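Local coordinates for GTP-sensing transcriptional pleiotropic repressor CodY (Clostridioides difficile, PDB 5N0L), which binds the branched-chain amino acid isoleucine through its GAF domain and probably uses it as a nutrient signal to control transcription, at residues K113-V117 against S136-N140. Sequence-based numbering, arbitrary orientation. Where two conformers were deposited one is given.
Sequences KYTTV and SNSFN. With ILE (isoleucine), chain G.
The central antiparallel sheet of the GAF domain has its isoleucine pocket on one face, and on the other the loop 136-140 passes over strand 114-122 on its way from strand 125-134 to helix 141-158. Residues Tyr114, Thr115 and Thr116 are extended (phi -106° to -126°, psi 128° to 134°), so their side chains alternate: Tyr114 and Thr116 point toward the loop, Thr115 away from it. Lys113 also points away; its NZ donates a 2.7 Å hydrogen bond to O of the bound isoleucine and forms a salt bridge with Asp63. Ser136 has positive phi (79°), the chain then runs extended, and the backbones come nearest where the CA atoms of Tyr114 and Ser138 lie 5.8 Å apart. Tyr114, chi1 m and chi2 -88°, lays its ring along 136-138: CE2 is 3.6 Å from Ser136 O, and CD2 is 3.5 Å from Asn137 C. Ser138 sits over one face, its CB 4.0 Å from the Tyr114 ring centroid in a CH-pi contact. Phe139, also chi1 m, carries its buried ring back to strand 114-122, and Arg134 at the end of strand 125-134 adds a cation-pi contact. Asn140 N-caps helix 141-158. Tyr114 O meets the Phe139 ring at its edge, 3.5 Å from CE2; Phe139 CD2 also lies 3.2 Å from Thr116 OG1.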
loop_
_atom_site.group_PDB
_atom_site.type_symbol
_atom_site.label_atom_id
_atom_site.label_comp_id
_atom_site.label_asym_id
_atom_site.label_seq_id
_atom_site.Cartn_x
_atom_site.Cartn_y
_atom_site.Cartn_z
ATOM N N LYS A 113 4.398 28.674 -31.299
ATOM C CA LYS A 113 4.952 27.652 -30.456
ATOM C C LYS A 113 4.813 26.235 -31.055
ATOM O O LYS A 113 4.032 25.998 -31.957
ATOM C CB LYS A 113 4.206 27.666 -29.093
ATOM C CG LYS A 113 4.484 29.002 -28.424
ATOM C CD LYS A 113 3.884 29.060 -27.023
ATOM C CE LYS A 113 4.737 28.356 -26.043
ATOM N NZ LYS A 113 4.313 28.479 -24.596
ATOM N N TYR A 114 5.682 25.354 -30.576
ATOM C CA TYR A 114 5.607 23.944 -30.867
ATOM C C TYR A 114 5.112 23.273 -29.636
ATOM O O TYR A 114 5.709 23.456 -28.578
ATOM C CB TYR A 114 7.021 23.371 -31.167
ATOM C CG TYR A 114 7.644 24.038 -32.424
ATOM C CD1 TYR A 114 7.384 23.511 -33.674
ATOM C CD2 TYR A 114 8.445 25.138 -32.328
ATOM C CE1 TYR A 114 7.917 24.117 -34.806
ATOM C CE2 TYR A 114 9.008 25.762 -33.460
ATOM C CZ TYR A 114 8.706 25.250 -34.708
ATOM O OH TYR A 114 9.321 25.809 -35.854
ATOM N N THR A 115 4.084 22.487 -29.812
ATOM C CA THR A 115 3.492 21.743 -28.699
ATOM C C THR A 115 3.403 20.237 -28.996
ATOM O O THR A 115 2.954 19.829 -30.091
ATOM C CB THR A 115 2.077 22.338 -28.415
ATOM O OG1 THR A 115 2.256 23.718 -28.052
ATOM C CG2 THR A 115 1.432 21.484 -27.227
ATOM N N THR A 116 3.884 19.436 -28.068
ATOM C CA THR A 116 3.786 18.024 -28.113
ATOM C C THR A 116 2.852 17.492 -27.013
ATOM O O THR A 116 2.975 17.904 -25.840
ATOM C CB THR A 116 5.184 17.436 -28.020
ATOM O OG1 THR A 116 5.885 17.808 -29.264
ATOM C CG2 THR A 116 5.172 15.910 -27.852
ATOM N N VAL A 117 1.997 16.591 -27.400
ATOM C CA VAL A 117 0.959 15.995 -26.501
ATOM C C VAL A 117 1.109 14.488 -26.458
ATOM O O VAL A 117 1.032 13.754 -27.518
ATOM C CB VAL A 117 -0.432 16.403 -26.968
ATOM C CG1 VAL A 117 -1.500 15.884 -25.959
ATOM C CG2 VAL A 117 -0.539 17.918 -27.192
ATOM N N SER A 136 10.351 28.506 -30.740
ATOM C CA SER A 136 11.645 28.562 -31.595
ATOM C C SER A 136 12.056 27.187 -32.150
ATOM O O SER A 136 12.350 27.097 -33.351
ATOM C CB SER A 136 12.772 29.251 -30.830
ATOM O OG SER A 136 13.961 29.562 -31.630
ATOM N N ASN A 137 12.188 26.183 -31.349
ATOM C CA ASN A 137 12.640 24.821 -31.725
ATOM C C ASN A 137 11.598 23.764 -31.732
ATOM O O ASN A 137 11.048 23.381 -30.673
ATOM C CB ASN A 137 13.850 24.418 -30.860
ATOM C CG ASN A 137 15.101 25.324 -31.141
ATOM O OD1 ASN A 137 15.602 25.408 -32.308
ATOM N ND2 ASN A 137 15.621 25.974 -30.080
ATOM N N SER A 138 11.426 23.084 -32.863
ATOM C CA SER A 138 10.663 21.898 -32.886
ATOM C C SER A 138 11.288 20.792 -32.033
ATOM O O SER A 138 12.514 20.808 -31.731
ATOM C CB SER A 138 10.516 21.432 -34.324
ATOM O OG SER A 138 11.860 21.332 -34.855
ATOM N N PHE A 139 10.475 19.850 -31.574
ATOM C CA PHE A 139 10.918 18.686 -30.831
ATOM C C PHE A 139 11.437 17.678 -31.833
ATOM O O PHE A 139 10.921 17.560 -32.914
ATOM C CB PHE A 139 9.761 18.130 -30.057
ATOM C CG PHE A 139 9.308 19.093 -28.934
ATOM C CD1 PHE A 139 9.984 19.131 -27.797
ATOM C CD2 PHE A 139 8.237 19.946 -29.104
ATOM C CE1 PHE A 139 9.603 19.977 -26.699
ATOM C CE2 PHE A 139 7.847 20.793 -28.016
ATOM C CZ PHE A 139 8.551 20.804 -26.849
ATOM N N ASN A 140 12.456 16.966 -31.441
ATOM C CA ASN A 140 13.007 15.889 -32.333
ATOM C C ASN A 140 12.748 14.555 -31.677
ATOM O O ASN A 140 12.102 14.443 -30.562
ATOM C CB ASN A 140 14.459 16.295 -32.595
ATOM C CG ASN A 140 15.349 16.210 -31.368
ATOM O OD1 ASN A 140 15.186 15.305 -30.484
ATOM N ND2 ASN A 140 16.320 17.151 -31.275
HETATM N N ILE G . -0.972 27.736 -23.365
HETATM C CA ILE G . -0.075 26.543 -23.298
HETATM C C ILE G . 1.364 26.991 -23.293
HETATM O O ILE G . 1.741 27.775 -24.161
HETATM C CB ILE G . -0.368 25.604 -24.448
HETATM C CG1 ILE G . -1.785 25.037 -24.280
HETATM C CG2 ILE G . 0.551 24.430 -24.415
HETATM C CD1 ILE G . -1.927 23.940 -23.240
HETATM O OXT ILE G . 2.061 26.626 -22.370
#